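CRISPR-associated endonuclease Cas12b (Alicyclobacillus acidoterrestris, PDB 5U31) uses a guide RNA to recognise PAM-bearing target DNA and cleaves that DNA with a RuvC nuclease domain in bacterial antiviral defence. Local coordinates at residues R228-W232 with A379-P384; W235-G240 with K376-T380. The protein carries 3 engineered substitutions. All blocks are in the same frame, centred on the assembly; numbering follows the deposited sequence.

Contact 1 (R228-W232 with A379-P384). With nucleotides of chain B; nucleotides of chain C.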
loop_
_atom_site.group_PDB
_atom_site.type_symbol
_atom_site.label_atom_id
_atom_site.label_comp_id
_atom_site.label_asym_id
_atom_site.label_seq_id
_atom_site.Cartn_x
_atom_site.Cartn_y
_atom_site.Cartn_z
ATOM N N ARG A 228 4.683 18.228 15.645
ATOM C CA ARG A 228 3.965 17.041 16.087
ATOM C C ARG A 228 2.649 17.409 16.746
ATOM O O ARG A 228 1.693 16.626 16.708
ATOM C CB ARG A 228 4.842 16.229 17.039
ATOM C CG ARG A 228 5.086 16.893 18.366
ATOM C CD ARG A 228 6.119 16.144 19.176
ATOM N NE ARG A 228 5.718 14.772 19.467
ATOM C CZ ARG A 228 6.381 13.696 19.060
ATOM N NH1 ARG A 228 7.490 13.825 18.345
ATOM N NH2 ARG A 228 5.941 12.487 19.375
HETATM N N MSE A 229 2.570 18.601 17.326
HETATM C CA MSE A 229 1.373 19.045 18.014
HETATM C C MSE A 229 0.304 19.490 17.025
HETATM O O MSE A 229 -0.893 19.436 17.308
HETATM C CB MSE A 229 1.716 20.181 18.966
HETATM C CG MSE A 229 0.818 20.233 20.169
HETATM SE SE MSE A 229 0.885 18.556 21.140
HETATM C CE MSE A 229 -0.366 19.029 22.554
HETATM N N MSE A 230 0.745 19.931 15.856
HETATM C CA MSE A 230 -0.184 20.336 14.817
HETATM C C MSE A 230 -0.811 19.141 14.112
HETATM O O MSE A 230 -2.030 19.081 13.972
HETATM C CB MSE A 230 0.518 21.234 13.808
HETATM C CG MSE A 230 0.737 22.638 14.318
HETATM SE SE MSE A 230 1.692 23.732 13.039
HETATM C CE MSE A 230 1.235 25.504 13.712
ATOM N N SER A 231 0.011 18.187 13.665
ATOM C CA SER A 231 -0.550 17.044 12.950
ATOM C C SER A 231 -1.440 16.213 13.857
ATOM O O SER A 231 -2.446 15.659 13.406
ATOM C CB SER A 231 0.559 16.177 12.354
ATOM O OG SER A 231 1.143 15.330 13.328
ATOM N N TRP A 232 -1.099 16.127 15.140
ATOM C CA TRP A 232 -1.926 15.355 16.054
ATOM C C TRP A 232 -3.282 16.018 16.252
ATOM O O TRP A 232 -4.320 15.348 16.188
ATOM C CB TRP A 232 -1.187 15.179 17.371
ATOM C CG TRP A 232 -1.989 14.632 18.475
ATOM C CD1 TRP A 232 -2.392 13.340 18.642
ATOM C CD2 TRP A 232 -2.462 15.354 19.610
ATOM N NE1 TRP A 232 -3.107 13.217 19.812
ATOM C CE2 TRP A 232 -3.160 14.442 20.425
ATOM C CE3 TRP A 232 -2.369 16.689 20.012
ATOM C CZ2 TRP A 232 -3.758 14.821 21.621
ATOM C CZ3 TRP A 232 -2.965 17.062 21.195
ATOM C CH2 TRP A 232 -3.653 16.135 21.985
ATOM N N ALA A 379 -7.251 10.686 18.756
ATOM C CA ALA A 379 -5.949 10.198 18.326
ATOM C C ALA A 379 -5.012 10.112 19.524
ATOM O O ALA A 379 -4.817 11.102 20.234
ATOM C CB ALA A 379 -5.362 11.121 17.259
ATOM N N THR A 380 -4.436 8.929 19.748
ATOM C CA THR A 380 -3.543 8.740 20.885
ATOM C C THR A 380 -2.419 9.772 20.868
ATOM O O THR A 380 -1.968 10.220 19.810
ATOM C CB THR A 380 -2.953 7.330 20.891
ATOM O OG1 THR A 380 -2.119 7.151 19.741
ATOM C CG2 THR A 380 -4.058 6.297 20.866
ATOM N N PHE A 381 -1.986 10.162 22.063
ATOM C CA PHE A 381 -0.984 11.199 22.262
ATOM C C PHE A 381 0.246 10.553 22.878
ATOM O O PHE A 381 0.148 9.914 23.930
ATOM C CB PHE A 381 -1.529 12.311 23.162
ATOM C CG PHE A 381 -0.508 13.347 23.545
ATOM C CD1 PHE A 381 -0.179 14.369 22.669
ATOM C CD2 PHE A 381 0.115 13.307 24.782
ATOM C CE1 PHE A 381 0.762 15.321 23.014
ATOM C CE2 PHE A 381 1.056 14.259 25.132
ATOM C CZ PHE A 381 1.378 15.268 24.247
ATOM N N THR A 382 1.393 10.697 22.219
ATOM C CA THR A 382 2.629 10.077 22.682
ATOM C C THR A 382 3.756 11.093 22.629
ATOM O O THR A 382 4.094 11.593 21.550
ATOM C CB THR A 382 2.988 8.843 21.843
ATOM O OG1 THR A 382 3.112 9.217 20.467
ATOM C CG2 THR A 382 1.924 7.760 21.983
ATOM N N LEU A 383 4.337 11.388 23.788
ATOM C CA LEU A 383 5.484 12.279 23.855
ATOM C C LEU A 383 6.683 11.656 23.138
ATOM O O LEU A 383 6.817 10.430 23.088
ATOM C CB LEU A 383 5.863 12.565 25.309
ATOM C CG LEU A 383 4.990 13.403 26.249
ATOM C CD1 LEU A 383 4.540 14.673 25.558
ATOM C CD2 LEU A 383 3.795 12.615 26.760
ATOM N N PRO A 384 7.579 12.477 22.590
ATOM C CA PRO A 384 8.839 11.938 22.072
ATOM C C PRO A 384 9.694 11.366 23.188
ATOM O O PRO A 384 9.601 11.772 24.350
ATOM C CB PRO A 384 9.516 13.157 21.439
ATOM C CG PRO A 384 8.972 14.302 22.198
ATOM C CD PRO A 384 7.532 13.942 22.472
ATOM P P C B 98 1.476 7.278 17.653
ATOM O OP1 C B 98 1.000 7.044 19.037
ATOM O OP2 C B 98 2.264 6.205 16.990
ATOM O "O5'" C B 98 0.224 7.647 16.743
ATOM C "C5'" C B 98 -0.627 8.720 17.103
ATOM C "C4'" C B 98 -1.518 9.126 15.960
ATOM O "O4'" C B 98 -0.724 9.450 14.792
ATOM C "C3'" C B 98 -2.481 8.065 15.468
ATOM O "O3'" C B 98 -3.628 7.977 16.292
ATOM C "C2'" C B 98 -2.782 8.527 14.050
ATOM O "O2'" C B 98 -3.727 9.584 14.058
ATOM C "C1'" C B 98 -1.428 9.098 13.622
ATOM N N1 C B 98 -0.619 8.115 12.868
ATOM C C2 C B 98 -0.979 7.821 11.550
ATOM O O2 C B 98 -1.960 8.386 11.049
ATOM N N3 C B 98 -0.253 6.925 10.850
ATOM C C4 C B 98 0.796 6.338 11.417
ATOM N N4 C B 98 1.472 5.466 10.673
ATOM C C5 C B 98 1.192 6.620 12.756
ATOM C C6 C B 98 0.462 7.510 13.441
ATOM P P C B 99 -4.313 6.562 16.613
ATOM O OP1 C B 99 -5.069 6.740 17.878
ATOM O OP2 C B 99 -3.325 5.462 16.495
ATOM O "O5'" C B 99 -5.357 6.385 15.429
ATOM C "C5'" C B 99 -6.263 7.427 15.116
ATOM C "C4'" C B 99 -6.796 7.291 13.715
ATOM O "O4'" C B 99 -5.733 7.507 12.755
ATOM C "C3'" C B 99 -7.361 5.932 13.348
ATOM O "O3'" C B 99 -8.689 5.771 13.814
ATOM C "C2'" C B 99 -7.240 5.918 11.829
ATOM O "O2'" C B 99 -8.304 6.657 11.249
ATOM C "C1'" C B 99 -5.942 6.702 11.615
ATOM N N1 C B 99 -4.755 5.834 11.426
ATOM C C2 C B 99 -4.449 5.347 10.151
ATOM O O2 C B 99 -5.195 5.631 9.203
ATOM N N3 C B 99 -3.354 4.570 9.983
ATOM C C4 C B 99 -2.571 4.290 11.025
ATOM N N4 C B 99 -1.497 3.527 10.826
ATOM C C5 C B 99 -2.851 4.785 12.329
ATOM C C6 C B 99 -3.937 5.548 12.482
ATOM P P DT C 17 -5.146 15.000 6.181
ATOM O OP1 DT C 17 -6.479 15.278 6.765
ATOM O OP2 DT C 17 -4.808 15.434 4.805
ATOM O "O5'" DT C 17 -4.014 15.631 7.119
ATOM C "C5'" DT C 17 -3.937 15.273 8.487
ATOM C "C4'" DT C 17 -2.675 15.842 9.109
ATOM O "O4'" DT C 17 -1.623 14.841 9.087
ATOM C "C3'" DT C 17 -2.106 17.078 8.399
ATOM O "O3'" DT C 17 -1.812 18.095 9.349
ATOM C "C2'" DT C 17 -0.837 16.552 7.729
ATOM C "C1'" DT C 17 -0.422 15.456 8.692
ATOM N N1 DT C 17 0.471 14.422 8.089
ATOM C C2 DT C 17 1.356 13.756 8.900
ATOM O O2 DT C 17 1.447 13.963 10.097
ATOM N N3 DT C 17 2.134 12.829 8.261
ATOM C C4 DT C 17 2.117 12.510 6.917
ATOM O O4 DT C 17 2.856 11.660 6.436
ATOM C C5 DT C 17 1.166 13.249 6.120
ATOM C C7 DT C 17 1.055 12.988 4.650
ATOM C C6 DT C 17 0.397 14.159 6.736
#

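Contact 2 (W235-G240 with K376-T380). With nucleotides of chain B; nucleotides of chain C.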
loop_
_atom_site.group_PDB
_atom_site.type_symbol
_atom_site.label_atom_id
_atom_site.label_comp_id
_atom_site.label_asym_id
_atom_site.label_seq_id
_atom_site.Cartn_x
_atom_site.Cartn_y
_atom_site.Cartn_z
ATOM N N TRP A 235 -5.330 15.290 13.479
ATOM C CA TRP A 235 -5.889 13.948 13.573
ATOM C C TRP A 235 -6.973 13.845 14.631
ATOM O O TRP A 235 -7.931 13.091 14.443
ATOM C CB TRP A 235 -4.782 12.934 13.847
ATOM C CG TRP A 235 -4.218 12.424 12.580
ATOM C CD1 TRP A 235 -3.025 12.752 12.025
ATOM C CD2 TRP A 235 -4.855 11.527 11.668
ATOM N NE1 TRP A 235 -2.864 12.095 10.832
ATOM C CE2 TRP A 235 -3.978 11.337 10.590
ATOM C CE3 TRP A 235 -6.081 10.855 11.665
ATOM C CZ2 TRP A 235 -4.282 10.507 9.519
ATOM C CZ3 TRP A 235 -6.383 10.033 10.599
ATOM C CH2 TRP A 235 -5.489 9.865 9.542
ATOM N N ASN A 236 -6.845 14.581 15.740
ATOM C CA ASN A 236 -7.940 14.649 16.705
ATOM C C ASN A 236 -9.222 15.130 16.040
ATOM O O ASN A 236 -10.311 14.614 16.319
ATOM C CB ASN A 236 -7.572 15.574 17.864
ATOM C CG ASN A 236 -6.987 14.831 19.045
ATOM O OD1 ASN A 236 -7.407 13.722 19.375
ATOM N ND2 ASN A 236 -6.012 15.448 19.696
ATOM N N GLN A 237 -9.109 16.118 15.153
ATOM C CA GLN A 237 -10.277 16.588 14.417
ATOM C C GLN A 237 -10.745 15.549 13.405
ATOM O O GLN A 237 -11.951 15.380 13.193
ATOM C CB GLN A 237 -9.956 17.914 13.729
ATOM C CG GLN A 237 -11.048 18.425 12.812
ATOM C CD GLN A 237 -10.845 19.871 12.421
ATOM O OE1 GLN A 237 -10.547 20.718 13.266
ATOM N NE2 GLN A 237 -11.001 20.162 11.135
ATOM N N ARG A 238 -9.805 14.835 12.781
ATOM C CA ARG A 238 -10.164 13.898 11.722
ATOM C C ARG A 238 -10.815 12.643 12.287
ATOM O O ARG A 238 -11.791 12.136 11.723
ATOM C CB ARG A 238 -8.926 13.539 10.905
ATOM C CG ARG A 238 -9.222 12.943 9.550
ATOM C CD ARG A 238 -7.964 12.874 8.706
ATOM N NE ARG A 238 -8.257 12.766 7.281
ATOM C CZ ARG A 238 -8.467 11.613 6.651
ATOM N NH1 ARG A 238 -8.724 11.604 5.350
ATOM N NH2 ARG A 238 -8.424 10.468 7.322
ATOM N N VAL A 239 -10.287 12.127 13.398
ATOM C CA VAL A 239 -10.869 10.948 14.031
ATOM C C VAL A 239 -12.276 11.246 14.528
ATOM O O VAL A 239 -13.200 10.442 14.351
ATOM C CB VAL A 239 -9.962 10.459 15.171
ATOM C CG1 VAL A 239 -10.602 9.305 15.903
ATOM C CG2 VAL A 239 -8.646 10.043 14.619
ATOM N N GLY A 240 -12.461 12.405 15.164
ATOM C CA GLY A 240 -13.782 12.769 15.645
ATOM C C GLY A 240 -14.789 12.926 14.523
ATOM O O GLY A 240 -15.929 12.469 14.632
ATOM N N LYS A 376 -12.022 4.656 16.951
ATOM C CA LYS A 376 -11.543 5.562 17.976
ATOM C C LYS A 376 -12.250 6.905 17.849
ATOM O O LYS A 376 -12.799 7.255 16.800
ATOM C CB LYS A 376 -10.026 5.731 17.872
ATOM C CG LYS A 376 -9.299 4.398 17.775
ATOM C CD LYS A 376 -7.789 4.519 17.857
ATOM C CE LYS A 376 -7.154 3.148 17.644
ATOM N NZ LYS A 376 -5.690 3.128 17.907
HETATM N N MSE A 377 -12.250 7.652 18.945
HETATM C CA MSE A 377 -12.865 8.969 18.955
HETATM C C MSE A 377 -11.803 10.037 19.130
HETATM O O MSE A 377 -12.078 11.230 18.987
HETATM C CB MSE A 377 -13.904 9.075 20.066
HETATM C CG MSE A 377 -15.089 8.143 19.906
HETATM SE SE MSE A 377 -16.248 8.213 21.472
HETATM C CE MSE A 377 -15.731 6.535 22.327
ATOM N N PHE A 378 -10.584 9.604 19.447
ATOM C CA PHE A 378 -9.482 10.526 19.668
ATOM C C PHE A 378 -8.182 9.866 19.239
ATOM O O PHE A 378 -8.017 8.651 19.357
ATOM C CB PHE A 378 -9.381 10.955 21.136
ATOM C CG PHE A 378 -10.681 11.423 21.731
ATOM C CD1 PHE A 378 -11.107 12.728 21.557
ATOM C CD2 PHE A 378 -11.474 10.556 22.467
ATOM C CE1 PHE A 378 -12.298 13.162 22.110
ATOM C CE2 PHE A 378 -12.663 10.982 23.021
ATOM C CZ PHE A 378 -13.078 12.288 22.842
ATOM N N ALA A 379 -7.251 10.686 18.756
ATOM C CA ALA A 379 -5.949 10.198 18.326
ATOM C C ALA A 379 -5.012 10.112 19.524
ATOM O O ALA A 379 -4.817 11.102 20.234
ATOM C CB ALA A 379 -5.362 11.121 17.259
ATOM N N THR A 380 -4.436 8.929 19.748
ATOM C CA THR A 380 -3.543 8.740 20.885
ATOM C C THR A 380 -2.419 9.772 20.868
ATOM O O THR A 380 -1.968 10.220 19.810
ATOM C CB THR A 380 -2.953 7.330 20.891
ATOM O OG1 THR A 380 -2.119 7.151 19.741
ATOM C CG2 THR A 380 -4.058 6.297 20.866
ATOM P P C B 99 -4.313 6.562 16.613
ATOM O OP1 C B 99 -5.069 6.740 17.878
ATOM O OP2 C B 99 -3.325 5.462 16.495
ATOM O "O5'" C B 99 -5.357 6.385 15.429
ATOM C "C5'" C B 99 -6.263 7.427 15.116
ATOM C "C4'" C B 99 -6.796 7.291 13.715
ATOM O "O4'" C B 99 -5.733 7.507 12.755
ATOM C "C3'" C B 99 -7.361 5.932 13.348
ATOM O "O3'" C B 99 -8.689 5.771 13.814
ATOM C "C2'" C B 99 -7.240 5.918 11.829
ATOM O "O2'" C B 99 -8.304 6.657 11.249
ATOM C "C1'" C B 99 -5.942 6.702 11.615
ATOM N N1 C B 99 -4.755 5.834 11.426
ATOM C C2 C B 99 -4.449 5.347 10.151
ATOM O O2 C B 99 -5.195 5.631 9.203
ATOM N N3 C B 99 -3.354 4.570 9.983
ATOM C C4 C B 99 -2.571 4.290 11.025
ATOM N N4 C B 99 -1.497 3.527 10.826
ATOM C C5 C B 99 -2.851 4.785 12.329
ATOM C C6 C B 99 -3.937 5.548 12.482
ATOM P P C B 98 1.476 7.278 17.653
ATOM O OP1 C B 98 1.000 7.044 19.037
ATOM O OP2 C B 98 2.264 6.205 16.990
ATOM O "O5'" C B 98 0.224 7.647 16.743
ATOM C "C5'" C B 98 -0.627 8.720 17.103
ATOM C "C4'" C B 98 -1.518 9.126 15.960
ATOM O "O4'" C B 98 -0.724 9.450 14.792
ATOM C "C3'" C B 98 -2.481 8.065 15.468
ATOM O "O3'" C B 98 -3.628 7.977 16.292
ATOM C "C2'" C B 98 -2.782 8.527 14.050
ATOM O "O2'" C B 98 -3.727 9.584 14.058
ATOM C "C1'" C B 98 -1.428 9.098 13.622
ATOM N N1 C B 98 -0.619 8.115 12.868
ATOM C C2 C B 98 -0.979 7.821 11.550
ATOM O O2 C B 98 -1.960 8.386 11.049
ATOM N N3 C B 98 -0.253 6.925 10.850
ATOM C C4 C B 98 0.796 6.338 11.417
ATOM N N4 C B 98 1.472 5.466 10.673
ATOM C C5 C B 98 1.192 6.620 12.756
ATOM C C6 C B 98 0.462 7.510 13.441
ATOM P P DT C 16 -4.851 10.272 1.586
ATOM O OP1 DT C 16 -6.030 10.565 0.739
ATOM O OP2 DT C 16 -3.487 10.587 1.101
ATOM O "O5'" DT C 16 -5.042 10.985 2.999
ATOM C "C5'" DT C 16 -4.522 10.360 4.152
ATOM C "C4'" DT C 16 -4.727 11.217 5.378
ATOM O "O4'" DT C 16 -3.825 10.760 6.408
ATOM C "C3'" DT C 16 -4.364 12.675 5.203
ATOM O "O3'" DT C 16 -4.906 13.416 6.294
ATOM C "C2'" DT C 16 -2.849 12.593 5.295
ATOM C "C1'" DT C 16 -2.713 11.637 6.475
ATOM N N1 DT C 16 -1.489 10.823 6.478
ATOM C C2 DT C 16 -0.827 10.654 7.659
ATOM O O2 DT C 16 -1.195 11.169 8.698
ATOM N N3 DT C 16 0.293 9.870 7.588
ATOM C C4 DT C 16 0.799 9.247 6.465
ATOM O O4 DT C 16 1.815 8.562 6.498
ATOM C C5 DT C 16 0.048 9.459 5.250
ATOM C C7 DT C 16 0.501 8.825 3.968
ATOM C C6 DT C 16 -1.054 10.224 5.316
#

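Contact 1 (R228-W232 with A379-P384)
Trp232 and Phe381 both hold CG opposite the backbone N (chi1 169° and 174°), which brings the two rings together between helix 216-257 and the loop that follows helix 358-374. They form a T-shaped pair: Phe381 turns its edge to Trp232 and sets CD1 over the centre of the indole face, and the six-membered rings are 4.9 Å apart between centroids with planes inclined at 57°. The selenium of selenomethionine Met229 meets another part of the Phe381 edge, 3.7 Å from CE1, a Met-aromatic contact made at the ring's edge rather than over its face. Two side-chain donors of the helix take carbonyls of the loop. Trp232 NE1 bonds Ala379 O at 2.8 Å, approaching from above the carbonyl plane instead of along a lone pair. Arg228 NH2 reaches Thr382 O at 3.0 Å, with a moderate bend at the oxygen and tilted slightly from the carbonyl plane, while CD of Pro384 packs over one face of the guanidinium, 3.6 Å from NE. On the RNA side, Thr380 N gives an almost straight bond to OP1 of C99 of chain B, at 2.9 Å, and Thr380 OG1 a weak one to OP1 of C98 of chain B. The arrangement is helix-to-loop packing through an edge-to-face aromatic pair within the REC1 (Helical-1) domain, beside the guide-RNA backbone.

Contact 2 (W235-G240 with K376-T380)
Asn236 and Ala379 join helix 216-257 to the loop after helix 358-374 by a side-chain-to-backbone bond, a helix-loop packing within the REC1 (Helical-1) domain that lies against the guide RNA and target DNA. The polar link is single: Ala379 N donates to Asn236 OD1 at 3.1 Å with an N-H...O angle of 154°, from above the amide carbonyl plane. The same oxygen lies 3.8 Å from Phe378 CB, near the plane of the Phe378 ring, a ring that also stacks with Tyr50.

The apolar contacts centre on Val239 and the Ala379 methyl. Val239 has chi1 at 176°, which carries CG1 to the side of its carbonyl carbon and on to the loop backbone around Lys376 O, while CG2 turns to the ribose of C99 of chain B, 3.4 Å from C4', and also stands near Ala379 CB. That methyl meets Trp235 CB at 3.9 Å, so the tryptophan touches the loop through its root while its ring reaches on to the nucleic acids.

The third group involves nucleic acid: O2' of C98 of chain B lies over one indole face of Trp235, the opposite face being covered by Arg238 CD. Lys376, extended beyond CG, runs alongside the C99 phosphate of chain B, with CD 3.5 Å from OP1. Arg238 continues to the DNA, where NE makes a salt bridge with a phosphate. At the indole edge, Trp235 NE1 donates to O2 of DT16 of chain C at 2.9 Å, N-H...O angle 140°.

Contacts 1 and 2 are consecutive patches of one interface, their centres about 11 Å apart. Both join helix 216-257 to the loop running from helix 358-374 toward strand 394-395, and they share Ala379 and Thr380. The order is reversed between the partners: along the helix contact 1 comes first (228-232, then 235-240), whereas along the loop contact 2 begins first (376-380, then on to 384), so helix and loop run antiparallel. More than 130 residues, largely helical and without strand, separate the partners in sequence. The pairing thus brings a helix of the domain's second half against the loop at its C-terminal end, so that side chains of both patches lie beside guide RNA and target DNA.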